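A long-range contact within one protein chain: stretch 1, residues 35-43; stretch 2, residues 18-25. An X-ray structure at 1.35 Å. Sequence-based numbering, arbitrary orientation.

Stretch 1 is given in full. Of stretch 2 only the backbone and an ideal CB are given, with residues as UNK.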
# COMPACT_ATOMS: atom_id res chain seq x y z
N GLY A 35 5.57 -3.28 7.82
CA GLY A 35 4.85 -4.49 7.54
C GLY A 35 3.59 -4.11 6.76
O GLY A 35 3.21 -2.96 6.68
N GLY A 36 2.94 -5.11 6.18
CA GLY A 36 1.72 -4.85 5.40
C GLY A 36 0.83 -6.05 5.28
O GLY A 36 1.25 -7.17 5.50
N ALA A 37 -0.40 -5.79 4.88
CA ALA A 37 -1.32 -6.88 4.54
C ALA A 37 -2.44 -6.39 3.66
O ALA A 37 -2.97 -5.31 3.85
CB ALA A 37 -1.90 -7.50 5.78
N TRP A 38 -2.82 -7.23 2.72
CA TRP A 38 -4.07 -7.06 1.98
C TRP A 38 -5.18 -7.70 2.82
O TRP A 38 -5.10 -8.88 3.15
CB TRP A 38 -4.01 -7.75 0.61
CG TRP A 38 -5.18 -7.46 -0.30
CD1 TRP A 38 -6.51 -7.76 -0.08
CD2 TRP A 38 -5.12 -6.82 -1.57
NE1 TRP A 38 -7.26 -7.35 -1.15
CE2 TRP A 38 -6.43 -6.76 -2.07
CE3 TRP A 38 -4.08 -6.29 -2.33
CZ2 TRP A 38 -6.73 -6.21 -3.30
CZ3 TRP A 38 -4.36 -5.73 -3.53
CH2 TRP A 38 -5.67 -5.70 -4.03
N CYS A 39 -6.22 -6.93 3.12
CA CYS A 39 -7.29 -7.37 4.01
C CYS A 39 -8.64 -7.27 3.33
O CYS A 39 -8.92 -6.32 2.60
CB CYS A 39 -7.32 -6.46 5.23
SG CYS A 39 -5.80 -6.51 6.22
N ILE A 40 -9.47 -8.25 3.62
CA ILE A 40 -10.85 -8.28 3.14
C ILE A 40 -11.77 -8.48 4.31
O ILE A 40 -11.65 -9.45 5.08
CB ILE A 40 -11.13 -9.39 2.10
CG1 ILE A 40 -10.18 -9.31 0.92
CG2 ILE A 40 -12.59 -9.25 1.64
CD1 ILE A 40 -10.32 -10.50 -0.04
N VAL A 41 -12.67 -7.52 4.47
CA VAL A 41 -13.78 -7.65 5.42
C VAL A 41 -14.97 -8.14 4.61
O VAL A 41 -15.45 -7.45 3.71
CB VAL A 41 -14.07 -6.36 6.20
CG1 VAL A 41 -15.20 -6.60 7.22
CG2 VAL A 41 -12.82 -5.86 6.93
N ARG A 42 -15.43 -9.34 4.92
CA ARG A 42 -16.45 -10.01 4.12
C ARG A 42 -17.79 -9.31 4.27
O ARG A 42 -18.02 -8.56 5.22
CB ARG A 42 -16.50 -11.47 4.53
CG ARG A 42 -15.20 -12.22 4.26
CD ARG A 42 -14.85 -12.23 2.79
NE ARG A 42 -13.62 -12.97 2.52
CZ ARG A 42 -13.09 -13.11 1.33
NH1 ARG A 42 -13.66 -12.55 0.27
NH2 ARG A 42 -11.96 -13.81 1.17
N PRO A 43 -18.70 -9.53 3.32
CA PRO A 43 -20.01 -8.85 3.38
C PRO A 43 -20.72 -9.06 4.71
O PRO A 43 -20.74 -10.18 5.22
CB PRO A 43 -20.77 -9.51 2.23
CG PRO A 43 -19.70 -9.85 1.24
CD PRO A 43 -18.59 -10.36 2.09
N UNK A 18 -10.65 -11.22 12.62
CA UNK A 18 -11.99 -11.38 12.09
C UNK A 18 -12.12 -10.89 10.65
O UNK A 18 -13.21 -10.54 10.18
CB UNK A 18 -12.99 -10.64 12.98
N UNK A 19 -11.00 -10.89 9.93
CA UNK A 19 -11.00 -10.61 8.50
C UNK A 19 -10.04 -11.57 7.81
O UNK A 19 -9.40 -12.37 8.47
CB UNK A 19 -10.61 -9.16 8.22
N UNK A 20 -10.01 -11.53 6.49
CA UNK A 20 -9.14 -12.40 5.72
C UNK A 20 -7.97 -11.58 5.22
O UNK A 20 -8.15 -10.52 4.59
CB UNK A 20 -9.89 -13.06 4.56
N UNK A 21 -6.76 -12.03 5.54
CA UNK A 21 -5.57 -11.27 5.21
C UNK A 21 -4.53 -12.05 4.42
O UNK A 21 -4.40 -13.27 4.53
CB UNK A 21 -4.93 -10.75 6.50
N UNK A 22 -3.73 -11.29 3.70
CA UNK A 22 -2.53 -11.79 3.02
C UNK A 22 -1.40 -10.87 3.42
O UNK A 22 -1.26 -9.77 2.91
CB UNK A 22 -2.70 -11.84 1.50
N UNK A 23 -0.59 -11.36 4.36
CA UNK A 23 0.52 -10.55 4.89
C UNK A 23 1.63 -10.42 3.86
O UNK A 23 1.98 -11.40 3.21
CB UNK A 23 1.07 -11.16 6.18
N UNK A 24 2.23 -9.24 3.79
CA UNK A 24 3.41 -9.00 2.97
C UNK A 24 4.58 -9.89 3.35
O UNK A 24 5.24 -10.50 2.49
CB UNK A 24 3.83 -7.53 3.08
N UNK A 25 4.83 -9.96 4.65
CA UNK A 25 6.00 -10.64 5.20
C UNK A 25 5.59 -11.96 5.81
O UNK A 25 4.49 -12.08 6.32
CB UNK A 25 6.70 -9.77 6.24

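Two antiparallel strands meet here, and the backbone sets the register before any side chain is chosen. Position 18 has positive phi and psi (62/25), a left-handed conformation that favours glycine, asparagine or aspartate, and its ideal CB finds nothing of stretch 1 within 5.5 Å. The residue is Asp18; its carbonyl accepts from a water that in turn accepts from Arg42 N, a bridge beyond the end of the paired strands.

At position 19 the CB points toward stretch 1, 4.2 Å from Val41 CG2 and 5.2 Å from Cys39 CB. An apolar side chain suits this ground, whether leucine, isoleucine, valine or methionine. Leu19 takes it with both chi angles in p, placing CD1 4.0 Å from Cys39 SG and CD2 4.0 Å from Val41 CG2, so the side chain packs against both.

Position 20 pairs with Ile40 through two backbone bonds, the amide N to Ile40 O (3.0 Å) and Ile40 N to the carbonyl O (2.8 Å). Its ideal CB lies 4.0 Å from Arg42 NH2, which invites an acid or an amide; aspartate or glutamate would answer the charge. Asp20 does so with a short reach: OD2 forms a salt bridge with Arg42 NE at 2.8 Å, near the guanidinium plane, and a weak hydrogen bond joins the same OD2 to Arg42 NH2 at 3.2 Å.

Position 21 is opposite Cys39, and an ideal CB would lie 4.3 Å from Cys39 SG and 4.5 Å from Ala37 CB. There is room for that carbon, and the angles (-126/155) are ordinary strand values, so alanine or serine would also be plausible. The residue is Gly21, whose CA makes a CA-H...O contact with Trp38 O at 3.2 Å.

Position 22 pairs with Trp38 through two backbone hydrogen bonds. The CB shares a face with the tryptophan, whose ring leads away, so serine, threonine or valine would fit. Ser22, chi1 t, comes CB to Trp38 CB at 4.4 Å; Ser22 N donates to Trp38 O at 2.8 Å, and Trp38 N donates to Ser22 O at 3.0 Å.

At position 23 the CB neighbours Ala37 CB, a small partner that leaves many choices, long polar chains included. Arg23 lays its CG 4.2 Å from Ala37 CB.

At position 24 the CB points toward stretch 1, where Gly35 and Gly36 have no side chains; a medium apolar residue suits. Leu24 CB lies 3.5 Å from Gly36 O, and Leu24 N donates to Gly36 O at 2.9 Å.

At position 25 the CB points sideways, clear of stretch 1, so polar or apolar chains would suit. Leu25 reaches back, CD1 4.1 Å from Gly35 CA.

Stretch 2, residues 18-25: DLDGSRLL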
# COMPACT_ATOMS: atom_id res chain seq x y z
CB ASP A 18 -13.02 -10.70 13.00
CG ASP A 18 -13.06 -11.32 14.39
OD1 ASP A 18 -12.68 -12.50 14.56
OD2 ASP A 18 -13.47 -10.62 15.31
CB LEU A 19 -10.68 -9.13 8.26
CG LEU A 19 -9.35 -8.57 8.76
CD1 LEU A 19 -8.10 -9.16 8.10
CD2 LEU A 19 -9.37 -7.05 8.59
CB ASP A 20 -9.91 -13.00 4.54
CG ASP A 20 -10.87 -14.05 4.99
OD1 ASP A 20 -10.61 -14.69 6.05
OD2 ASP A 20 -11.95 -14.21 4.37
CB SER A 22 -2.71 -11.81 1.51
OG SER A 22 -1.55 -12.29 0.85
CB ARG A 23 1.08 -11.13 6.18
CG ARG A 23 0.16 -10.83 7.37
CD ARG A 23 0.69 -11.39 8.65
NE ARG A 23 -0.18 -11.10 9.78
CZ ARG A 23 0.15 -10.33 10.81
NH1 ARG A 23 1.33 -9.73 10.86
NH2 ARG A 23 -0.74 -10.18 11.79
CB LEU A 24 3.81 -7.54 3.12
CG LEU A 24 5.02 -7.10 2.31
CD1 LEU A 24 4.73 -7.19 0.80
CD2 LEU A 24 5.39 -5.70 2.72
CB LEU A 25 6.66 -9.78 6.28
CG LEU A 25 7.04 -8.38 5.84
CD1 LEU A 25 7.52 -7.55 7.03
CD2 LEU A 25 8.07 -8.42 4.72
O HOH W 1 -14.69 -10.54 7.59
O HOH W 2 3.57 -8.16 6.71
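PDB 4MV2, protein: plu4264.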